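Local coordinates for effector protein Lem4 (lpg1101) (Legionella pneumophila subsp. pneumophila, PDB 6CGK), which acts as a membrane-associated protein tyrosine phosphatase, a translocated bacterial effector whose haloacid dehalogenase-type domain, an inactive variant here, binds magnesium, at residues 140-154 against 167-181. The protein carries 1 engineered substitution. Numbering follows the deposited sequence.
Sequences EEKPECLPGFRLICD and LIHTGRSQLVKFHNE
R172 and E140 each bend at chi2 (-82° and -64°), setting the R172 guanidinium against the E140 carboxylate. R172 lies in the helix-to-strand connection of a beta-alpha-beta unit of the HAD domain (150-154, 157-169, 176-180), E140 in helix 132-140. R172 NH1 reaches E140 OE1 at 2.7 Å on its anti lone pair, and also bonds E140 O. R150 grips the same carboxylate side-on. Its NH2 takes the syn lone pair of OE1 and its NE bonds OE2, which also pairs with Y21. One carboxylate holds two arginines, and its charge probably offsets their closeness, with R150 NH2 and R172 NH1 4.2 Å apart. The backbone of L146 and P147 lies over one face of the R172 guanidinium. L167 CD1 packs on I152 CD1 at 3.7 Å, joining the end of the helix to the sheet. A Schellman motif with G171 at C-prime closes that helix.

The two strands run parallel, 10° apart, with 176-180 at the sheet edge. Five backbone bonds join them from R150 N to D154 N. L151 CD1 meets the H179 ring edge at CD2, 3.3 Å away, while H179 NE2 bonds E194. D154 binds magnesium in another structure of this protein. Here its OD1 bonds D156 N, and it lies near engineered N23 and the magnesium without binding it. N180 ND2 donates to D154 O at 2.6 Å, from above the carbonyl plane.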
ATOM      1  N   GLU A 140       5.773   4.548  12.558  1.00 28.83           N
ATOM      2  CA  GLU A 140       6.549   5.767  12.808  1.00 27.16           C
ATOM      3  C   GLU A 140       7.494   5.604  13.985  1.00 30.94           C
ATOM      4  O   GLU A 140       8.545   6.262  14.042  1.00 32.48           O
ATOM      5  CB  GLU A 140       5.608   6.954  13.040  1.00 25.71           C
ATOM      6  CG  GLU A 140       4.803   7.338  11.783  1.00 29.20           C
ATOM      7  CD  GLU A 140       5.699   7.831  10.631  1.00 31.55           C
ATOM      8  OE1 GLU A 140       6.794   8.400  10.884  1.00 31.86           O
ATOM      9  OE2 GLU A 140       5.296   7.658   9.463  1.00 28.96           O
ATOM     10  N   GLU A 141       7.157   4.732  14.926  1.00 33.60           N
ATOM     11  CA  GLU A 141       7.985   4.567  16.112  1.00 34.44           C
ATOM     12  C   GLU A 141       9.181   3.652  15.886  1.00 39.06           C
ATOM     13  O   GLU A 141      10.037   3.564  16.771  1.00 41.48           O
ATOM     14  CB  GLU A 141       7.128   4.059  17.271  1.00 37.26           C
ATOM     15  CG  GLU A 141       6.238   5.145  17.829  1.00 39.35           C
ATOM     16  CD  GLU A 141       5.311   4.655  18.932  1.00 55.27           C
ATOM     17  OE1 GLU A 141       5.364   3.458  19.269  1.00 60.82           O
ATOM     18  OE2 GLU A 141       4.520   5.470  19.445  1.00 56.32           O
ATOM     19  N   LYS A 142       9.278   3.000  14.728  1.00 37.65           N
ATOM     20  CA  LYS A 142      10.477   2.230  14.417  1.00 31.32           C
ATOM     21  C   LYS A 142      11.693   3.159  14.437  1.00 34.79           C
ATOM     22  O   LYS A 142      11.598   4.315  14.010  1.00 37.26           O
ATOM     23  CB  LYS A 142      10.340   1.547  13.055  1.00 34.37           C
ATOM     24  CG  LYS A 142       9.218   0.504  13.013  1.00 40.87           C
ATOM     25  CD  LYS A 142       9.134  -0.134  11.620  1.00 44.31           C
ATOM     26  CE  LYS A 142       9.605  -1.574  11.646  1.00 52.65           C
ATOM     27  NZ  LYS A 142      10.334  -1.899  10.391  1.00 62.21           N
ATOM     28  N   PRO A 143      12.843   2.700  14.936  1.00 40.29           N
ATOM     29  CA  PRO A 143      13.970   3.625  15.127  1.00 40.51           C
ATOM     30  C   PRO A 143      14.556   4.185  13.835  1.00 35.18           C
ATOM     31  O   PRO A 143      15.250   5.214  13.889  1.00 39.39           O
ATOM     32  CB  PRO A 143      14.999   2.769  15.882  1.00 45.77           C
ATOM     33  CG  PRO A 143      14.721   1.394  15.428  1.00 47.52           C
ATOM     34  CD  PRO A 143      13.217   1.316  15.264  1.00 46.77           C
ATOM     35  N   GLU A 144      14.340   3.549  12.699  1.00 37.47           N
ATOM     36  CA  GLU A 144      14.879   4.093  11.463  1.00 39.62           C
ATOM     37  C   GLU A 144      14.009   5.194  10.860  1.00 35.74           C
ATOM     38  O   GLU A 144      14.469   5.912   9.965  1.00 36.83           O
ATOM     39  CB  GLU A 144      15.082   2.969  10.447  1.00 42.57           C
ATOM     40  CG  GLU A 144      13.778   2.327   9.966  1.00 45.84           C
ATOM     41  CD  GLU A 144      13.409   1.051  10.708  1.00 46.77           C
ATOM     42  OE1 GLU A 144      13.790   0.894  11.884  1.00 46.46           O
ATOM     43  OE2 GLU A 144      12.731   0.192  10.099  1.00 49.69           O
ATOM     44  N   CYS A 145      12.776   5.353  11.319  1.00 37.26           N
ATOM     45  CA  CYS A 145      11.869   6.322  10.721  1.00 29.13           C
ATOM     46  C   CYS A 145      12.149   7.716  11.258  1.00 36.69           C
ATOM     47  O   CYS A 145      12.284   7.911  12.469  1.00 36.89           O
ATOM     48  CB  CYS A 145      10.425   5.924  11.006  1.00 28.84           C
ATOM     49  SG  CYS A 145      10.044   4.456  10.062  1.00 33.55           S
ATOM     50  N   LEU A 146      12.206   8.681  10.355  1.00 30.43           N
ATOM     51  CA  LEU A 146      12.514  10.072  10.636  1.00 27.56           C
ATOM     52  C   LEU A 146      11.448  10.945   9.999  1.00 32.86           C
ATOM     53  O   LEU A 146      10.813  10.547   9.025  1.00 33.61           O
ATOM     54  CB  LEU A 146      13.886  10.471  10.064  1.00 29.95           C
ATOM     55  CG  LEU A 146      15.117   9.913  10.739  1.00 33.45           C
ATOM     56  CD1 LEU A 146      16.354  10.254   9.908  1.00 45.02           C
ATOM     57  CD2 LEU A 146      15.253  10.541  12.104  1.00 39.73           C
ATOM     58  N   PRO A 147      11.252  12.153  10.514  1.00 30.63           N
ATOM     59  CA  PRO A 147      10.288  13.065   9.886  1.00 31.34           C
ATOM     60  C   PRO A 147      10.668  13.364   8.450  1.00 35.78           C
ATOM     61  O   PRO A 147      11.843  13.373   8.085  1.00 34.02           O
ATOM     62  CB  PRO A 147      10.381  14.336  10.743  1.00 32.89           C
ATOM     63  CG  PRO A 147      11.560  14.171  11.564  1.00 38.93           C
ATOM     64  CD  PRO A 147      11.875  12.733  11.707  1.00 30.53           C
ATOM     65  N   GLY A 148       9.661  13.689   7.663  1.00 35.61           N
ATOM     66  CA  GLY A 148       9.869  13.999   6.257  1.00 33.89           C
ATOM     67  C   GLY A 148       8.535  13.927   5.522  1.00 35.35           C
ATOM     68  O   GLY A 148       7.486  14.214   6.090  1.00 36.57           O
ATOM     69  N   PHE A 149       8.596  13.502   4.274  1.00 33.13           N
ATOM     70  CA  PHE A 149       7.414  13.517   3.430  1.00 30.94           C
ATOM     71  C   PHE A 149       6.531  12.315   3.718  1.00 34.20           C
ATOM     72  O   PHE A 149       7.024  11.204   3.928  1.00 33.37           O
ATOM     73  CB  PHE A 149       7.829  13.527   1.956  1.00 35.96           C
ATOM     74  CG  PHE A 149       6.680  13.463   1.006  1.00 40.87           C
ATOM     75  CD1 PHE A 149       5.842  14.551   0.825  1.00 42.65           C
ATOM     76  CD2 PHE A 149       6.444  12.314   0.276  1.00 38.24           C
ATOM     77  CE1 PHE A 149       4.774  14.486  -0.081  1.00 44.82           C
ATOM     78  CE2 PHE A 149       5.372  12.236  -0.631  1.00 41.74           C
ATOM     79  CZ  PHE A 149       4.546  13.329  -0.809  1.00 38.71           C
ATOM     80  N   ARG A 150       5.220  12.545   3.742  1.00 31.58           N
ATOM     81  CA  ARG A 150       4.245  11.472   3.936  1.00 31.19           C
ATOM     82  C   ARG A 150       3.138  11.598   2.903  1.00 34.43           C
ATOM     83  O   ARG A 150       2.509  12.657   2.779  1.00 33.87           O
ATOM     84  CB  ARG A 150       3.620  11.490   5.349  1.00 29.10           C
ATOM     85  CG  ARG A 150       4.585  11.208   6.501  1.00 30.49           C
ATOM     86  CD  ARG A 150       5.192   9.795   6.406  1.00 29.13           C
ATOM     87  NE  ARG A 150       6.092   9.527   7.550  1.00 28.10           N
ATOM     88  CZ  ARG A 150       7.377   9.888   7.597  1.00 28.88           C
ATOM     89  NH1 ARG A 150       7.935  10.537   6.574  1.00 29.91           N
ATOM     90  NH2 ARG A 150       8.117   9.588   8.661  1.00 30.27           N
ATOM     91  N   LEU A 151       2.895  10.508   2.181  1.00 30.28           N
ATOM     92  CA  LEU A 151       1.770  10.398   1.264  1.00 30.67           C
ATOM     93  C   LEU A 151       0.859   9.299   1.792  1.00 31.68           C
ATOM     94  O   LEU A 151       1.341   8.221   2.157  1.00 34.22           O
ATOM     95  CB  LEU A 151       2.246  10.078  -0.162  1.00 35.04           C
ATOM     96  CG  LEU A 151       1.161   9.757  -1.197  1.00 38.33           C
ATOM     97  CD1 LEU A 151       0.191  10.920  -1.377  1.00 43.81           C
ATOM     98  CD2 LEU A 151       1.791   9.368  -2.529  1.00 42.06           C
ATOM     99  N   ILE A 152      -0.445   9.583   1.877  1.00 30.76           N
ATOM    100  CA  ILE A 152      -1.440   8.621   2.357  1.00 30.77           C
ATOM    101  C   ILE A 152      -2.568   8.602   1.354  1.00 33.01           C
ATOM    102  O   ILE A 152      -3.158   9.653   1.071  1.00 31.15           O
ATOM    103  CB  ILE A 152      -2.007   8.997   3.734  1.00 29.08           C
ATOM    104  CG1 ILE A 152      -0.916   9.035   4.796  1.00 34.42           C
ATOM    105  CG2 ILE A 152      -3.183   8.063   4.106  1.00 38.23           C
ATOM    106  CD1 ILE A 152      -1.454   9.549   6.152  1.00 34.77           C
ATOM    107  N   CYS A 153      -2.879   7.417   0.834  1.00 29.81           N
ATOM    108  CA  CYS A 153      -4.013   7.215  -0.060  1.00 34.48           C
ATOM    109  C   CYS A 153      -4.950   6.163   0.516  1.00 30.31           C
ATOM    110  O   CYS A 153      -4.514   5.055   0.856  1.00 31.91           O
ATOM    111  CB  CYS A 153      -3.547   6.783  -1.450  1.00 30.77           C
ATOM    112  SG  CYS A 153      -2.547   8.043  -2.229  1.00 35.31           S
ATOM    113  N   ASP A 154      -6.236   6.509   0.627  1.00 31.46           N
ATOM    114  CA  ASP A 154      -7.249   5.563   1.073  1.00 33.18           C
ATOM    115  C   ASP A 154      -8.565   5.894   0.386  1.00 35.54           C
ATOM    116  O   ASP A 154      -8.889   7.066   0.187  1.00 37.90           O
ATOM    117  CB  ASP A 154      -7.406   5.610   2.596  1.00 38.87           C
ATOM    118  CG  ASP A 154      -7.928   4.318   3.173  1.00 35.70           C
ATOM    119  OD1 ASP A 154      -8.863   3.731   2.596  1.00 36.99           O
ATOM    120  OD2 ASP A 154      -7.403   3.891   4.221  1.00 37.72           O
ATOM    121  N   LEU A 167      -0.180   9.686  12.142  1.00 41.94           N
ATOM    122  CA  LEU A 167       0.923  10.635  11.953  1.00 39.67           C
ATOM    123  C   LEU A 167       0.836  11.788  12.936  1.00 40.78           C
ATOM    124  O   LEU A 167       1.859  12.249  13.466  1.00 43.23           O
ATOM    125  CB  LEU A 167       0.932  11.215  10.541  1.00 41.22           C
ATOM    126  CG  LEU A 167       1.241  10.304   9.379  1.00 41.08           C
ATOM    127  CD1 LEU A 167       1.208  11.145   8.109  1.00 31.64           C
ATOM    128  CD2 LEU A 167       2.587   9.645   9.574  1.00 36.57           C
ATOM    129  N   ILE A 168      -0.366  12.323  13.138  1.00 47.51           N
ATOM    130  CA  ILE A 168      -0.507  13.437  14.074  1.00 45.85           C
ATOM    131  C   ILE A 168      -0.076  13.003  15.465  1.00 44.07           C
ATOM    132  O   ILE A 168       0.677  13.702  16.153  1.00 52.56           O
ATOM    133  CB  ILE A 168      -1.949  13.970  14.072  1.00 50.29           C
ATOM    134  CG1 ILE A 168      -2.406  14.274  12.644  1.00 52.76           C
ATOM    135  CG2 ILE A 168      -2.056  15.209  14.971  1.00 54.66           C
ATOM    136  CD1 ILE A 168      -3.777  14.905  12.586  1.00 55.50           C
ATOM    137  N   HIS A 169      -0.559  11.839  15.906  1.00 43.50           N
ATOM    138  CA  HIS A 169      -0.246  11.385  17.257  1.00 42.62           C
ATOM    139  C   HIS A 169       1.252  11.272  17.485  1.00 42.92           C
ATOM    140  O   HIS A 169       1.716  11.468  18.615  1.00 46.54           O
ATOM    141  CB  HIS A 169      -0.911  10.038  17.535  1.00 50.93           C
ATOM    142  CG  HIS A 169      -0.518   9.427  18.847  1.00 56.72           C
ATOM    143  ND1 HIS A 169      -1.035   9.850  20.051  1.00 53.57           N
ATOM    144  CD2 HIS A 169       0.346   8.425  19.142  1.00 51.92           C
ATOM    145  CE1 HIS A 169      -0.511   9.137  21.032  1.00 55.79           C
ATOM    146  NE2 HIS A 169       0.324   8.258  20.506  1.00 54.62           N
ATOM    147  N   THR A 170       2.021  10.967  16.434  1.00 44.45           N
ATOM    148  CA  THR A 170       3.461  10.785  16.542  1.00 43.05           C
ATOM    149  C   THR A 170       4.250  12.024  16.175  1.00 43.72           C
ATOM    150  O   THR A 170       5.476  11.952  16.110  1.00 45.68           O
ATOM    151  CB  THR A 170       3.950   9.617  15.672  1.00 39.37           C
ATOM    152  OG1 THR A 170       3.510   9.776  14.312  1.00 40.38           O
ATOM    153  CG2 THR A 170       3.492   8.296  16.264  1.00 43.05           C
ATOM    154  N   GLY A 171       3.583  13.149  15.929  1.00 44.32           N
ATOM    155  CA  GLY A 171       4.279  14.355  15.532  1.00 43.53           C
ATOM    156  C   GLY A 171       4.971  14.259  14.196  1.00 47.98           C
ATOM    157  O   GLY A 171       5.979  14.941  13.981  1.00 45.03           O
ATOM    158  N   ARG A 172       4.430  13.449  13.276  1.00 41.55           N
ATOM    159  CA  ARG A 172       5.038  13.161  11.983  1.00 36.62           C
ATOM    160  C   ARG A 172       4.180  13.662  10.826  1.00 37.81           C
ATOM    161  O   ARG A 172       4.189  13.081   9.740  1.00 34.13           O
ATOM    162  CB  ARG A 172       5.292  11.663  11.842  1.00 35.36           C
ATOM    163  CG  ARG A 172       6.414  11.168  12.725  1.00 38.68           C
ATOM    164  CD  ARG A 172       7.803  11.445  12.070  1.00 37.64           C
ATOM    165  NE  ARG A 172       8.856  11.180  13.052  1.00 36.81           N
ATOM    166  CZ  ARG A 172       9.291   9.953  13.339  1.00 34.34           C
ATOM    167  NH1 ARG A 172       8.769   8.906  12.725  1.00 35.52           N
ATOM    168  NH2 ARG A 172      10.213   9.770  14.276  1.00 36.30           N
ATOM    169  N   SER A 173       3.440  14.743  11.030  1.00 43.33           N
ATOM    170  CA  SER A 173       2.473  15.190  10.037  1.00 46.69           C
ATOM    171  C   SER A 173       2.765  16.610   9.572  1.00 38.91           C
ATOM    172  O   SER A 173       1.854  17.360   9.238  1.00 55.32           O
ATOM    173  CB  SER A 173       1.050  15.086  10.589  1.00 53.33           C
ATOM    174  OG  SER A 173       0.864  15.975  11.680  1.00 66.33           O
ATOM    175  N   GLN A 174       4.037  16.986   9.519  1.00 49.88           N
ATOM    176  CA  GLN A 174       4.381  18.343   9.115  1.00 67.79           C
ATOM    177  C   GLN A 174       4.335  18.538   7.608  1.00 59.42           C
ATOM    178  O   GLN A 174       4.303  19.683   7.146  1.00 56.19           O
ATOM    179  CB  GLN A 174       5.773  18.710   9.626  1.00 81.29           C
ATOM    180  CG  GLN A 174       6.895  18.027   8.856  1.00 92.34           C
ATOM    181  CD  GLN A 174       7.752  17.137   9.736  1.00101.26           C
ATOM    182  OE1 GLN A 174       8.982  17.237   9.727  1.00 99.71           O
ATOM    183  NE2 GLN A 174       7.105  16.259  10.504  1.00 99.18           N
ATOM    184  N   LEU A 175       4.334  17.455   6.832  1.00 48.40           N
ATOM    185  CA  LEU A 175       4.440  17.518   5.381  1.00 44.96           C
ATOM    186  C   LEU A 175       3.723  16.288   4.824  1.00 42.34           C
ATOM    187  O   LEU A 175       4.330  15.344   4.341  1.00 45.66           O
ATOM    188  CB  LEU A 175       5.900  17.570   4.927  1.00 54.46           C
ATOM    189  CG  LEU A 175       6.173  17.623   3.425  1.00 57.34           C
ATOM    190  CD1 LEU A 175       5.504  18.834   2.791  1.00 59.30           C
ATOM    191  CD2 LEU A 175       7.676  17.651   3.184  1.00 58.73           C
ATOM    192  N   VAL A 176       2.399  16.311   4.911  1.00 42.28           N
ATOM    193  CA  VAL A 176       1.559  15.186   4.515  1.00 40.29           C
ATOM    194  C   VAL A 176       0.758  15.573   3.287  1.00 44.25           C
ATOM    195  O   VAL A 176       0.228  16.686   3.203  1.00 45.91           O
ATOM    196  CB  VAL A 176       0.613  14.764   5.653  1.00 40.78           C
ATOM    197  CG1 VAL A 176      -0.162  13.528   5.260  1.00 38.96           C
ATOM    198  CG2 VAL A 176       1.403  14.516   6.925  1.00 45.88           C
ATOM    199  N   LYS A 177       0.658  14.648   2.339  1.00 41.04           N
ATOM    200  CA  LYS A 177      -0.305  14.745   1.252  1.00 41.10           C
ATOM    201  C   LYS A 177      -1.287  13.605   1.444  1.00 37.16           C
ATOM    202  O   LYS A 177      -0.881  12.443   1.501  1.00 43.21           O
ATOM    203  CB  LYS A 177       0.374  14.657  -0.118  1.00 40.37           C
ATOM    204  CG  LYS A 177       1.182  15.891  -0.479  1.00 49.25           C
ATOM    205  CD  LYS A 177       0.292  17.015  -1.000  1.00 58.88           C
ATOM    206  CE  LYS A 177       1.124  18.227  -1.407  1.00 65.28           C
ATOM    207  NZ  LYS A 177       0.394  19.131  -2.343  1.00 70.80           N
ATOM    208  N   PHE A 178      -2.566  13.934   1.568  1.00 38.17           N
ATOM    209  CA  PHE A 178      -3.590  12.940   1.840  1.00 38.38           C
ATOM    210  C   PHE A 178      -4.578  12.947   0.690  1.00 41.38           C
ATOM    211  O   PHE A 178      -5.134  13.999   0.358  1.00 43.67           O
ATOM    212  CB  PHE A 178      -4.294  13.223   3.167  1.00 41.58           C
ATOM    213  CG  PHE A 178      -5.485  12.355   3.416  1.00 40.26           C
ATOM    214  CD1 PHE A 178      -5.439  10.990   3.153  1.00 38.92           C
ATOM    215  CD2 PHE A 178      -6.656  12.895   3.917  1.00 45.20           C
ATOM    216  CE1 PHE A 178      -6.546  10.187   3.382  1.00 39.68           C
ATOM    217  CE2 PHE A 178      -7.769  12.097   4.156  1.00 43.60           C
ATOM    218  CZ  PHE A 178      -7.717  10.743   3.890  1.00 43.64           C
ATOM    219  N   HIS A 179      -4.784  11.782   0.079  1.00 36.83           N
ATOM    220  CA  HIS A 179      -5.698  11.643  -1.044  1.00 38.37           C
ATOM    221  C   HIS A 179      -6.736  10.585  -0.717  1.00 42.05           C
ATOM    222  O   HIS A 179      -6.398   9.424  -0.454  1.00 35.97           O
ATOM    223  CB  HIS A 179      -4.933  11.310  -2.321  1.00 41.40           C
ATOM    224  CG  HIS A 179      -3.906  12.341  -2.658  1.00 40.59           C
ATOM    225  ND1 HIS A 179      -4.244  13.593  -3.125  1.00 45.84           N
ATOM    226  CD2 HIS A 179      -2.559  12.334  -2.535  1.00 38.83           C
ATOM    227  CE1 HIS A 179      -3.146  14.306  -3.300  1.00 42.23           C
ATOM    228  NE2 HIS A 179      -2.109  13.565  -2.952  1.00 41.73           N
ATOM    229  N   ASN A 180      -7.992  11.003  -0.702  1.00 40.82           N
ATOM    230  CA  ASN A 180      -9.133  10.120  -0.518  1.00 41.57           C
ATOM    231  C   ASN A 180      -9.967  10.264  -1.779  1.00 45.71           C
ATOM    232  O   ASN A 180     -10.469  11.355  -2.071  1.00 46.42           O
ATOM    233  CB  ASN A 180      -9.914  10.503   0.741  1.00 45.12           C
ATOM    234  CG  ASN A 180     -11.186   9.717   0.900  1.00 54.77           C
ATOM    235  OD1 ASN A 180     -12.252  10.289   1.122  1.00 62.24           O
ATOM    236  ND2 ASN A 180     -11.092   8.396   0.769  1.00 49.37           N
ATOM    237  N   GLU A 181     -10.053   9.188  -2.558  1.00 42.58           N
ATOM    238  CA  GLU A 181     -10.793   9.199  -3.811  1.00 42.54           C
ATOM    239  C   GLU A 181     -11.579   7.902  -3.919  1.00 42.72           C
ATOM    240  O   GLU A 181     -11.274   6.913  -3.248  1.00 43.11           O
ATOM    241  CB  GLU A 181      -9.847   9.368  -5.022  1.00 42.53           C
ATOM    242  CG  GLU A 181      -8.997  10.633  -4.989  1.00 47.85           C
ATOM    243  CD  GLU A 181      -9.769  11.884  -5.361  1.00 51.42           C
ATOM    244  OE1 GLU A 181     -10.943  11.766  -5.758  1.00 55.10           O
ATOM    245  OE2 GLU A 181      -9.201  12.993  -5.253  1.00 55.44           O
TER
HETATM  246  O   HOH W   1      11.088   7.202  15.039  1.00 34.49           O
HETATM  247  O   HOH W   2       2.416   5.673  21.194  1.00 55.97           O
HETATM  248  O   HOH W   3       4.984  14.601   7.558  1.00 38.79           O